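Glycosyl hydrolase 25 (Streptococcus pneumoniae, PDB 4FF5) probably cleaves glycosidic bonds of the bacterial cell wall as a family 25 glycosyl hydrolase, and is a virulence factor participating in host-cell invasion. Local coordinates at residues D225-Q230 with E256-K261. Residues are numbered along the deposited sequence; the frame is centred on the assembly and turned at random.
Sequences DYDIHQ and EETFRK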
# COMPACT_ATOMS: atom_id res chain seq x y z
N ASP A 225 -15.21 -3.95 -8.55
CA ASP A 225 -15.47 -3.05 -7.40
C ASP A 225 -14.28 -2.78 -6.46
O ASP A 225 -14.18 -3.31 -5.34
CB ASP A 225 -16.67 -3.53 -6.57
CG ASP A 225 -16.32 -4.70 -5.68
OD1 ASP A 225 -15.71 -5.67 -6.18
OD2 ASP A 225 -16.65 -4.65 -4.47
N TYR A 226 -13.40 -1.89 -6.88
CA TYR A 226 -12.21 -1.57 -6.08
C TYR A 226 -12.53 -0.57 -4.94
O TYR A 226 -13.48 0.22 -5.03
CB TYR A 226 -11.13 -1.04 -7.03
CG TYR A 226 -11.58 0.20 -7.78
CD1 TYR A 226 -11.34 1.47 -7.26
CD2 TYR A 226 -12.27 0.09 -8.99
CE1 TYR A 226 -11.78 2.61 -7.92
CE2 TYR A 226 -12.73 1.22 -9.65
CZ TYR A 226 -12.48 2.47 -9.12
OH TYR A 226 -12.89 3.60 -9.79
N ASP A 227 -11.72 -0.61 -3.88
CA ASP A 227 -11.93 0.24 -2.71
C ASP A 227 -11.13 1.53 -2.76
O ASP A 227 -11.51 2.54 -2.16
CB ASP A 227 -11.51 -0.52 -1.45
CG ASP A 227 -12.50 -1.57 -1.03
OD1 ASP A 227 -13.67 -1.50 -1.43
OD2 ASP A 227 -12.10 -2.47 -0.26
N ILE A 228 -10.00 1.51 -3.45
CA ILE A 228 -9.07 2.63 -3.35
C ILE A 228 -8.31 2.78 -4.68
O ILE A 228 -8.02 1.80 -5.36
CB ILE A 228 -8.15 2.46 -2.09
CG1 ILE A 228 -7.15 3.63 -1.94
CG2 ILE A 228 -7.51 1.07 -2.04
CD1 ILE A 228 -6.57 3.78 -0.54
N HIS A 229 -8.05 4.03 -5.04
CA HIS A 229 -7.54 4.44 -6.34
C HIS A 229 -6.28 5.26 -6.18
O HIS A 229 -6.28 6.33 -5.55
CB HIS A 229 -8.64 5.20 -7.08
CG HIS A 229 -8.18 5.98 -8.29
ND1 HIS A 229 -8.81 7.11 -8.70
CD2 HIS A 229 -7.15 5.75 -9.22
CE1 HIS A 229 -8.20 7.59 -9.79
NE2 HIS A 229 -7.20 6.75 -10.12
N GLN A 230 -5.19 4.76 -6.74
CA GLN A 230 -3.96 5.52 -6.76
C GLN A 230 -3.99 6.46 -7.96
O GLN A 230 -3.85 6.01 -9.10
CB GLN A 230 -2.77 4.58 -6.87
CG GLN A 230 -1.46 5.29 -6.52
CD GLN A 230 -0.29 4.37 -6.73
OE1 GLN A 230 0.01 3.96 -7.88
NE2 GLN A 230 0.43 4.06 -5.64
N GLU A 256 -16.77 6.72 4.43
CA GLU A 256 -16.50 6.43 5.83
C GLU A 256 -16.39 4.92 6.12
O GLU A 256 -15.46 4.50 6.81
CB GLU A 256 -17.56 7.07 6.72
CG GLU A 256 -17.14 7.15 8.18
CD GLU A 256 -18.26 7.67 9.06
OE1 GLU A 256 -18.41 7.17 10.19
OE2 GLU A 256 -18.99 8.58 8.61
N GLU A 257 -17.30 4.11 5.59
CA GLU A 257 -17.26 2.64 5.80
C GLU A 257 -16.02 1.99 5.21
O GLU A 257 -15.43 1.08 5.81
CB GLU A 257 -18.50 1.94 5.24
CG GLU A 257 -19.71 2.01 6.15
CD GLU A 257 -20.96 1.44 5.49
OE1 GLU A 257 -20.84 0.85 4.38
OE2 GLU A 257 -22.06 1.58 6.09
N THR A 258 -15.64 2.44 4.02
CA THR A 258 -14.48 1.90 3.31
C THR A 258 -13.16 2.32 3.96
O THR A 258 -12.23 1.53 4.05
CB THR A 258 -14.52 2.25 1.81
OG1 THR A 258 -15.76 1.79 1.26
CG2 THR A 258 -13.38 1.56 1.05
N PHE A 259 -13.10 3.56 4.42
CA PHE A 259 -11.95 3.99 5.19
C PHE A 259 -11.79 3.14 6.46
O PHE A 259 -10.68 2.72 6.80
CB PHE A 259 -12.03 5.49 5.55
CG PHE A 259 -10.79 6.00 6.20
CD1 PHE A 259 -9.75 6.51 5.43
CD2 PHE A 259 -10.62 5.91 7.57
CE1 PHE A 259 -8.57 6.94 6.03
CE2 PHE A 259 -9.46 6.34 8.18
CZ PHE A 259 -8.43 6.85 7.40
N ARG A 260 -12.89 2.92 7.18
CA ARG A 260 -12.88 2.06 8.36
C ARG A 260 -12.32 0.69 8.01
O ARG A 260 -11.43 0.18 8.69
CB ARG A 260 -14.28 1.90 8.97
CG ARG A 260 -14.29 0.94 10.16
CD ARG A 260 -15.70 0.55 10.60
N LYS A 261 -12.86 0.09 6.95
CA LYS A 261 -12.39 -1.19 6.47
C LYS A 261 -10.86 -1.23 6.29
O LYS A 261 -10.19 -2.17 6.72
CB LYS A 261 -13.07 -1.51 5.15
CG LYS A 261 -12.60 -2.80 4.54
CD LYS A 261 -13.41 -3.15 3.31
CE LYS A 261 -12.68 -4.16 2.47
NZ LYS A 261 -13.39 -4.39 1.18
O HOH W 1 -15.83 -2.56 0.13
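D227 and K261 form a salt bridge across this contact: K261 NZ donates to D227 OD2 at 2.7 Å, entering on the syn lone pair, the side of the other carboxylate oxygen. The two side chains meet at about a right angle. K261 gets there by full extension, its CG anti to the backbone N (chi1 178°) and the later torsions near trans, which carries the ammonium group from the helix to the carboxylate. A water spans the same pair, donating to D227 OD1 at 2.9 Å and accepting from K261 NZ at 3.2 Å, so each carboxylate oxygen is tied to the lysine, one directly and one through water. Further bonds fix both groups: S203 OG is hydrogen-bonded to D227 OD2, and K261 NZ also hydrogen-bonds to the carbonyl oxygen of T202.

Between the two segments, van der Waals contact comes mainly from the T258 methyl, whose CG2 lies 3.8 Å from D227 CB and as close to D227 O. With OG1 beside the backbone N (chi1 -56°), CG2 is anti to that N and the methyl faces the aspartate, while OG1 hydrogen-bonds back to N254 O, one turn earlier.

Both T258 and D227 are buried, and the two segments together bury 139 Å² of surface. In the TIM-barrel fold of this family, the contact joins helix 255-263 to the residues leading into strand 228-232, which lies between strands 203-207 and 244-249; L262 of the same helix also touches D227 and I228.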